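Local coordinates for Non-canonical purine NTP pyrophosphatase (Staphylococcus aureus subsp. aureus, PDB 4BNQ) that hydrolyses non-canonical purine nucleoside triphosphates such as ITP, dITP and XTP to their monophosphates and diphosphate, probably cleansing the nucleotide pool, at the interface of chains A and B. Numbering follows the deposited sequence. Chains: chain A/B, Non-canonical purine NTP pyrophosphatase.

The interface of chains A and B. Residues chain A 187-188, 190-192, 195; chain B 121, 126, 129, 187-188, 191-192.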
# COMPACT_ATOMS: atom_id res chain seq x y z
N ALA A 187 -2.29 -1.24 -11.38
CA ALA A 187 -2.33 -2.70 -11.46
C ALA A 187 -3.59 -3.14 -12.19
O ALA A 187 -3.56 -4.07 -12.98
CB ALA A 187 -2.26 -3.34 -10.08
N PHE A 188 -4.70 -2.46 -11.90
CA PHE A 188 -5.96 -2.72 -12.58
C PHE A 188 -5.82 -2.49 -14.10
O PHE A 188 -6.24 -3.32 -14.90
CB PHE A 188 -7.05 -1.82 -12.00
CG PHE A 188 -8.40 -2.02 -12.62
CD1 PHE A 188 -8.78 -1.29 -13.75
CD2 PHE A 188 -9.30 -2.92 -12.08
CE1 PHE A 188 -10.04 -1.47 -14.33
CE2 PHE A 188 -10.55 -3.11 -12.65
CZ PHE A 188 -10.92 -2.38 -13.78
N GLU A 190 -3.06 -2.53 -15.83
CA GLU A 190 -2.14 -3.53 -16.36
C GLU A 190 -2.88 -4.85 -16.57
O GLU A 190 -2.62 -5.57 -17.53
CB GLU A 190 -0.92 -3.71 -15.45
CG GLU A 190 0.15 -2.62 -15.60
CD GLU A 190 0.92 -2.72 -16.92
OE1 GLU A 190 1.51 -3.79 -17.19
OE2 GLU A 190 0.96 -1.72 -17.68
N GLY A 191 -3.80 -5.16 -15.66
CA GLY A 191 -4.66 -6.32 -15.80
C GLY A 191 -5.53 -6.30 -17.06
O GLY A 191 -5.79 -7.35 -17.64
N GLU A 192 -5.98 -5.11 -17.48
CA GLU A 192 -6.85 -5.03 -18.66
C GLU A 192 -6.08 -4.99 -19.97
O GLU A 192 -6.66 -4.94 -21.05
CB GLU A 192 -7.92 -3.92 -18.56
CG GLU A 192 -7.47 -2.47 -18.66
CD GLU A 192 -8.62 -1.49 -18.32
OE1 GLU A 192 -9.69 -1.94 -17.84
OE2 GLU A 192 -8.46 -0.27 -18.54
N VAL A 195 -3.92 -9.54 -19.35
CA VAL A 195 -3.04 -10.25 -18.42
C VAL A 195 -1.55 -10.04 -18.73
O VAL A 195 -1.17 -9.51 -19.77
CB VAL A 195 -3.38 -11.78 -18.32
CG1 VAL A 195 -2.43 -12.63 -19.17
CG2 VAL A 195 -3.34 -12.26 -16.87
OXT VAL A 195 -0.69 -10.38 -17.92
N MET B 121 4.02 -13.12 -10.86
CA MET B 121 3.15 -13.95 -11.68
C MET B 121 3.74 -14.06 -13.08
O MET B 121 3.98 -13.05 -13.74
CB MET B 121 1.72 -13.39 -11.75
CG MET B 121 0.72 -14.39 -12.38
SD MET B 121 -1.03 -13.93 -12.39
CE MET B 121 -0.89 -12.36 -13.17
N MET B 126 2.01 -13.58 -21.69
CA MET B 126 2.14 -12.58 -20.65
C MET B 126 3.60 -12.32 -20.25
O MET B 126 4.39 -13.25 -20.17
CB MET B 126 1.33 -13.07 -19.44
CG MET B 126 1.70 -12.48 -18.14
SD MET B 126 0.78 -13.23 -16.79
CE MET B 126 1.55 -12.27 -15.51
N LYS B 129 4.82 -10.36 -14.08
CA LYS B 129 4.33 -9.24 -13.28
C LYS B 129 4.71 -9.35 -11.81
O LYS B 129 4.68 -10.43 -11.24
CB LYS B 129 2.82 -9.13 -13.39
CG LYS B 129 2.37 -8.06 -14.37
CD LYS B 129 2.18 -8.61 -15.77
CE LYS B 129 2.11 -7.49 -16.79
NZ LYS B 129 3.36 -6.69 -16.75
N ALA B 187 -6.26 -6.56 -7.83
CA ALA B 187 -6.62 -5.43 -8.67
C ALA B 187 -6.25 -5.70 -10.13
O ALA B 187 -6.98 -5.31 -11.05
CB ALA B 187 -5.96 -4.14 -8.18
N PHE B 188 -5.12 -6.37 -10.32
CA PHE B 188 -4.69 -6.82 -11.63
C PHE B 188 -5.70 -7.82 -12.18
O PHE B 188 -6.14 -7.70 -13.32
CB PHE B 188 -3.33 -7.50 -11.53
CG PHE B 188 -2.79 -8.00 -12.84
CD1 PHE B 188 -3.09 -9.29 -13.29
CD2 PHE B 188 -1.99 -7.19 -13.63
CE1 PHE B 188 -2.59 -9.75 -14.51
CE2 PHE B 188 -1.50 -7.65 -14.85
CZ PHE B 188 -1.79 -8.93 -15.29
N GLY B 191 -8.69 -6.43 -13.10
CA GLY B 191 -8.43 -5.62 -14.28
C GLY B 191 -8.75 -6.34 -15.57
O GLY B 191 -9.19 -5.71 -16.54
N GLU B 192 -8.56 -7.66 -15.58
CA GLU B 192 -8.78 -8.44 -16.80
C GLU B 192 -10.23 -8.89 -16.98
O GLU B 192 -10.49 -9.97 -17.49
CB GLU B 192 -7.80 -9.62 -16.90
CG GLU B 192 -7.93 -10.69 -15.82
CD GLU B 192 -6.60 -11.35 -15.57
OE1 GLU B 192 -5.58 -10.68 -15.84
OE2 GLU B 192 -6.55 -12.52 -15.12
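Two C-terminal helices, one from each subunit of the homodimer, pack backbone to backbone through their last turns, and a glycine of each lies against a phenylalanine of the other. The CA of A:Gly191 sits over one face of the B:Phe188 ring, displaced toward the rim and 3.6 Å from the ring centroid. The two-fold twin places B:Gly191 CA 3.8 Å from the centroid of the A:Phe188 ring. Both phenylalanines hold CG anti to the backbone N (chi1 -179° in A:Phe188), so each ring is laid against the last turn of the partner helix. Lacking a side chain, the glycines let ring and main chain approach this closely. One turn earlier, the carbonyl O of A:Ala187 lies 3.5 Å from CD2 of B:Phe188.

The chain A terminus extends the apolar patch along chain B. CG2 of A:Val195 meets CE1 of B:Phe188 at 3.5 Å, the two side chains crossing obliquely, while the terminal carboxylate oxygen OXT lies in the plane of that ring, at its edge beyond CZ. The other valine branch, CG1, rests 3.8 Å from CB of B:Met126, whose chain runs extended beyond CG and crosses the valine at about a right angle. B:Glu192 lies alongside the valine, pointing the same way, with its CD 3.6 Å from CG2.

At the rim, A:Glu190 bends at chi2 (-71°) and B:Lys129 at chi2 and chi4, bringing them together at about a right angle. NZ of the lysine and OE1 of the glutamate form a long salt bridge of 3.5 Å, at best a weak hydrogen bond. The aliphatic CD and CE of the lysine pass beside the A:Val195 carboxylate; any help from the lysine charge would be modest.

Helix 177-191 of each chain supplies the core, and the tail of chain A reaches strand 126-139 of chain B. The patch serves assembly of the two-fold homodimer; its centre lies about 18 Å from active-site B:Asp68.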